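Local coordinates for CrtC domain-containing protein (Fusarium vanettenii 77-13-4, PDB 7A0Q) that probably acts as a kievitone hydratase, a fungal lyase that adds water to the prenylated isoflavonoid phytoalexin kievitone, at residues F166-S180 / K232-N244. Residues are numbered along the deposited sequence; the frame is centred on the assembly and turned at random.
Sequences FQFGEGLTWEFGLPS and KISAWIFSDPFRN. With NAG (2-acetamido-2-deoxy-beta-D-glucopyranose), chain C.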
# COMPACT_ATOMS: atom_id res chain seq x y z
N PHE A 166 -3.51 -15.04 5.75
CA PHE A 166 -4.15 -15.81 4.68
C PHE A 166 -3.07 -16.53 3.88
O PHE A 166 -1.87 -16.28 4.05
CB PHE A 166 -5.04 -14.91 3.79
CG PHE A 166 -4.30 -13.83 3.03
CD1 PHE A 166 -4.08 -12.58 3.60
CD2 PHE A 166 -3.87 -14.05 1.71
CE1 PHE A 166 -3.42 -11.58 2.89
CE2 PHE A 166 -3.22 -13.05 1.00
CZ PHE A 166 -2.99 -11.80 1.59
N GLN A 167 -3.51 -17.46 3.03
CA GLN A 167 -2.58 -18.25 2.22
C GLN A 167 -2.04 -17.41 1.05
O GLN A 167 -2.81 -16.80 0.30
CB GLN A 167 -3.28 -19.50 1.69
CG GLN A 167 -2.33 -20.50 1.04
CD GLN A 167 -1.69 -21.43 2.04
OE1 GLN A 167 -1.85 -21.25 3.25
NE2 GLN A 167 -0.99 -22.46 1.55
N PHE A 168 -0.71 -17.40 0.89
CA PHE A 168 -0.04 -16.49 -0.05
C PHE A 168 1.16 -17.23 -0.62
O PHE A 168 2.20 -17.34 0.04
CB PHE A 168 0.39 -15.21 0.66
CG PHE A 168 0.98 -14.15 -0.24
CD1 PHE A 168 0.18 -13.45 -1.12
CD2 PHE A 168 2.33 -13.82 -0.16
CE1 PHE A 168 0.70 -12.46 -1.93
CE2 PHE A 168 2.86 -12.82 -0.97
CZ PHE A 168 2.05 -12.14 -1.86
N GLY A 169 1.02 -17.72 -1.84
CA GLY A 169 2.03 -18.60 -2.39
C GLY A 169 1.91 -19.98 -1.78
O GLY A 169 0.81 -20.44 -1.48
N GLU A 170 3.05 -20.64 -1.56
CA GLU A 170 3.02 -21.99 -1.02
C GLU A 170 2.70 -22.04 0.47
O GLU A 170 2.38 -23.12 0.98
CB GLU A 170 4.36 -22.68 -1.29
CG GLU A 170 4.24 -24.20 -1.33
CD GLU A 170 5.57 -24.90 -1.55
OE1 GLU A 170 6.63 -24.27 -1.32
OE2 GLU A 170 5.55 -26.08 -1.94
N GLY A 171 2.74 -20.91 1.16
CA GLY A 171 2.50 -20.89 2.60
C GLY A 171 1.68 -19.69 3.04
O GLY A 171 0.78 -19.24 2.31
N LEU A 172 1.99 -19.15 4.21
CA LEU A 172 1.18 -18.13 4.85
C LEU A 172 1.78 -16.74 4.70
O LEU A 172 3.00 -16.57 4.61
CB LEU A 172 1.02 -18.46 6.34
CG LEU A 172 0.39 -19.83 6.58
CD1 LEU A 172 0.63 -20.27 8.02
CD2 LEU A 172 -1.09 -19.78 6.25
N THR A 173 0.91 -15.74 4.64
CA THR A 173 1.32 -14.36 4.88
C THR A 173 0.53 -13.80 6.04
O THR A 173 -0.56 -14.27 6.38
CB THR A 173 1.15 -13.47 3.63
OG1 THR A 173 1.90 -12.26 3.81
CG2 THR A 173 -0.32 -13.11 3.40
N TRP A 174 1.12 -12.79 6.67
CA TRP A 174 0.48 -12.01 7.72
C TRP A 174 0.51 -10.57 7.27
O TRP A 174 1.55 -10.09 6.85
CB TRP A 174 1.21 -12.16 9.07
CG TRP A 174 1.10 -13.54 9.64
CD1 TRP A 174 0.18 -13.97 10.54
CD2 TRP A 174 1.92 -14.66 9.32
NE1 TRP A 174 0.38 -15.31 10.81
CE2 TRP A 174 1.44 -15.75 10.08
CE3 TRP A 174 3.02 -14.85 8.47
CZ2 TRP A 174 2.03 -17.02 10.01
CZ3 TRP A 174 3.60 -16.12 8.40
CH2 TRP A 174 3.10 -17.18 9.17
N GLU A 175 -0.65 -9.90 7.30
CA GLU A 175 -0.72 -8.55 6.75
C GLU A 175 -1.78 -7.73 7.46
O GLU A 175 -2.91 -8.18 7.64
CB GLU A 175 -1.03 -8.60 5.24
CG GLU A 175 -1.08 -7.20 4.57
CD GLU A 175 -1.84 -7.19 3.25
OE1 GLU A 175 -2.52 -8.19 2.92
OE2 GLU A 175 -1.79 -6.16 2.55
N PHE A 176 -1.42 -6.49 7.85
CA PHE A 176 -2.42 -5.54 8.31
C PHE A 176 -2.17 -4.18 7.66
O PHE A 176 -1.04 -3.82 7.32
CB PHE A 176 -2.47 -5.41 9.85
CG PHE A 176 -1.20 -4.90 10.49
CD1 PHE A 176 -0.24 -5.80 10.97
CD2 PHE A 176 -0.99 -3.55 10.70
CE1 PHE A 176 0.91 -5.36 11.59
CE2 PHE A 176 0.17 -3.10 11.32
CZ PHE A 176 1.11 -4.01 11.76
N GLY A 177 -3.26 -3.45 7.47
CA GLY A 177 -3.22 -2.10 6.93
C GLY A 177 -3.75 -1.13 7.97
O GLY A 177 -4.71 -1.43 8.68
N LEU A 178 -3.11 0.03 8.05
CA LEU A 178 -3.60 1.13 8.88
C LEU A 178 -4.01 2.22 7.90
O LEU A 178 -3.15 2.93 7.37
CB LEU A 178 -2.50 1.63 9.83
CG LEU A 178 -1.87 0.53 10.68
CD1 LEU A 178 -0.71 1.03 11.54
CD2 LEU A 178 -2.92 -0.18 11.52
N PRO A 179 -5.31 2.36 7.59
CA PRO A 179 -5.70 3.03 6.32
C PRO A 179 -5.62 4.55 6.28
O PRO A 179 -5.31 5.11 5.22
CB PRO A 179 -7.15 2.58 6.12
CG PRO A 179 -7.37 1.49 7.07
CD PRO A 179 -6.45 1.67 8.22
N SER A 180 -5.88 5.22 7.40
CA SER A 180 -6.08 6.67 7.39
C SER A 180 -5.34 7.32 8.55
O SER A 180 -5.91 8.09 9.33
CB SER A 180 -7.57 6.99 7.45
OG SER A 180 -8.21 6.56 6.26
N LYS A 232 -12.84 0.56 4.15
CA LYS A 232 -11.46 0.50 3.67
C LYS A 232 -11.25 -0.89 3.10
O LYS A 232 -11.51 -1.88 3.78
CB LYS A 232 -10.45 0.79 4.79
CG LYS A 232 -10.67 2.13 5.52
CD LYS A 232 -10.55 3.31 4.55
CE LYS A 232 -10.78 4.63 5.24
NZ LYS A 232 -10.81 5.78 4.27
N ILE A 233 -10.80 -0.96 1.85
CA ILE A 233 -10.78 -2.21 1.11
C ILE A 233 -9.33 -2.57 0.78
O ILE A 233 -8.60 -1.76 0.21
CB ILE A 233 -11.60 -2.12 -0.18
CG1 ILE A 233 -13.02 -1.69 0.16
CG2 ILE A 233 -11.57 -3.46 -0.93
CD1 ILE A 233 -13.88 -1.46 -1.06
N SER A 234 -8.96 -3.82 1.08
CA SER A 234 -7.65 -4.37 0.74
C SER A 234 -7.91 -5.66 -0.03
O SER A 234 -8.38 -6.64 0.55
CB SER A 234 -6.84 -4.62 2.01
OG SER A 234 -5.61 -5.28 1.76
N ALA A 235 -7.66 -5.66 -1.34
CA ALA A 235 -8.12 -6.73 -2.22
C ALA A 235 -6.95 -7.36 -2.95
O ALA A 235 -6.13 -6.65 -3.54
CB ALA A 235 -9.15 -6.21 -3.23
N TRP A 236 -6.91 -8.69 -2.98
CA TRP A 236 -5.83 -9.44 -3.60
C TRP A 236 -6.36 -10.33 -4.72
O TRP A 236 -7.36 -11.03 -4.55
CB TRP A 236 -5.12 -10.35 -2.59
CG TRP A 236 -4.24 -9.65 -1.59
CD1 TRP A 236 -4.59 -9.21 -0.35
CD2 TRP A 236 -2.84 -9.38 -1.73
NE1 TRP A 236 -3.50 -8.65 0.29
CE2 TRP A 236 -2.41 -8.74 -0.55
CE3 TRP A 236 -1.91 -9.59 -2.76
CZ2 TRP A 236 -1.09 -8.34 -0.36
CZ3 TRP A 236 -0.60 -9.20 -2.57
CH2 TRP A 236 -0.20 -8.57 -1.38
N ILE A 237 -5.63 -10.36 -5.84
CA ILE A 237 -5.93 -11.27 -6.95
C ILE A 237 -4.62 -11.91 -7.40
O ILE A 237 -3.66 -11.21 -7.74
CB ILE A 237 -6.60 -10.55 -8.13
CG1 ILE A 237 -7.81 -9.74 -7.66
CG2 ILE A 237 -7.02 -11.56 -9.19
CD1 ILE A 237 -7.47 -8.28 -7.39
N PHE A 238 -4.58 -13.25 -7.41
CA PHE A 238 -3.41 -13.98 -7.91
C PHE A 238 -3.77 -15.45 -7.99
O PHE A 238 -4.72 -15.91 -7.37
CB PHE A 238 -2.16 -13.78 -7.03
CG PHE A 238 -2.37 -14.13 -5.57
CD1 PHE A 238 -2.23 -15.44 -5.14
CD2 PHE A 238 -2.68 -13.14 -4.64
CE1 PHE A 238 -2.41 -15.78 -3.80
CE2 PHE A 238 -2.87 -13.47 -3.30
CZ PHE A 238 -2.73 -14.79 -2.87
N SER A 239 -2.97 -16.19 -8.76
CA SER A 239 -3.18 -17.63 -8.88
C SER A 239 -2.40 -18.39 -7.82
O SER A 239 -1.29 -18.01 -7.45
CB SER A 239 -2.74 -18.11 -10.26
OG SER A 239 -3.47 -17.47 -11.28
N ASP A 240 -3.00 -19.48 -7.34
CA ASP A 240 -2.33 -20.40 -6.43
C ASP A 240 -2.04 -21.68 -7.20
O ASP A 240 -2.93 -22.54 -7.32
CB ASP A 240 -3.21 -20.69 -5.21
CG ASP A 240 -2.55 -21.63 -4.22
OD1 ASP A 240 -1.53 -22.26 -4.56
OD2 ASP A 240 -3.05 -21.74 -3.08
N PRO A 241 -0.82 -21.87 -7.71
CA PRO A 241 -0.52 -23.10 -8.46
C PRO A 241 -0.22 -24.29 -7.57
O PRO A 241 -0.08 -25.41 -8.09
CB PRO A 241 0.72 -22.71 -9.27
CG PRO A 241 1.42 -21.72 -8.38
CD PRO A 241 0.32 -20.94 -7.68
N PHE A 242 -0.11 -24.09 -6.26
CA PHE A 242 0.14 -25.19 -5.35
C PHE A 242 -1.16 -25.91 -5.01
O PHE A 242 -1.24 -27.14 -5.06
CB PHE A 242 0.85 -24.66 -4.10
CG PHE A 242 2.04 -23.78 -4.42
CD1 PHE A 242 3.27 -24.34 -4.73
CD2 PHE A 242 1.90 -22.40 -4.47
CE1 PHE A 242 4.36 -23.53 -5.04
CE2 PHE A 242 2.99 -21.59 -4.78
CZ PHE A 242 4.21 -22.16 -5.07
N ARG A 243 -2.21 -25.15 -4.68
CA ARG A 243 -3.54 -25.70 -4.51
C ARG A 243 -4.32 -25.79 -5.81
O ARG A 243 -5.40 -26.41 -5.82
CB ARG A 243 -4.34 -24.84 -3.53
CG ARG A 243 -3.85 -24.88 -2.14
CD ARG A 243 -4.68 -23.90 -1.32
NE ARG A 243 -4.36 -23.99 0.09
CZ ARG A 243 -4.88 -23.17 1.00
NH1 ARG A 243 -5.75 -22.23 0.63
NH2 ARG A 243 -4.55 -23.32 2.27
N ASN A 244 -3.82 -25.18 -6.88
CA ASN A 244 -4.52 -25.08 -8.16
C ASN A 244 -5.90 -24.44 -7.98
O ASN A 244 -6.94 -25.02 -8.29
CB ASN A 244 -4.63 -26.45 -8.84
CG ASN A 244 -3.28 -26.94 -9.35
OD1 ASN A 244 -2.64 -27.77 -8.71
ND2 ASN A 244 -2.85 -26.41 -10.48
C1 NAG C . -0.51 -12.35 -13.68
C2 NAG C . -1.81 -11.58 -13.86
C3 NAG C . -2.59 -12.14 -15.05
C4 NAG C . -1.74 -12.26 -16.30
C5 NAG C . -0.40 -12.94 -16.01
C6 NAG C . 0.56 -12.82 -17.17
C7 NAG C . -2.97 -10.55 -11.96
C8 NAG C . -3.87 -10.80 -10.79
N2 NAG C . -2.63 -11.62 -12.67
O3 NAG C . -3.71 -11.29 -15.30
O4 NAG C . -2.42 -13.09 -17.24
O5 NAG C . 0.24 -12.32 -14.89
O6 NAG C . 0.80 -11.46 -17.48
O7 NAG C . -2.55 -9.43 -12.23
O HOH W 1 -0.93 -22.64 -1.37
O HOH W 2 -4.14 -4.26 3.96
O HOH W 3 -9.87 8.52 5.11
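F168 points its ring edge at the faces of both W236 and F238, the latter with planes at 88°, where the beta hairpin of the N-terminal lipocalin-like domain packs on strand 232-240 of the C-terminal eight-stranded barrel. The axes of strands 171-179 and 232-240 approach to 8.8 Å, and the absence of backbone bonds between the segments marks an interface made mostly by side chains. F166 completes the aromatic cluster: its CZ lies over one face of W236, 3.4 Å from NE1. W236 NE1 donates to the syn lone pair of E175 OE1 at 2.8 Å, bent to 143°, which would limit the rotation of the indole.

The solvent side, where E170, F242 and R243 are exposed, relies on stacked flat groups and a CH-pi contact. At the type II' turn F168-G171, E170 CB sits 3.7 Å from the F242 ring centroid, almost on the ring normal, while the Q167 amide stacks on the R243 guanidinium with planes 10° apart. D240 OD1 accepts from F242 N, an Asx turn, and from R243 N, which extends it to an Asx motif. One water ties the two sides together, accepting from Q167 NE2 and donating to G169 O and, at 2.9 Å, to D240 OD2.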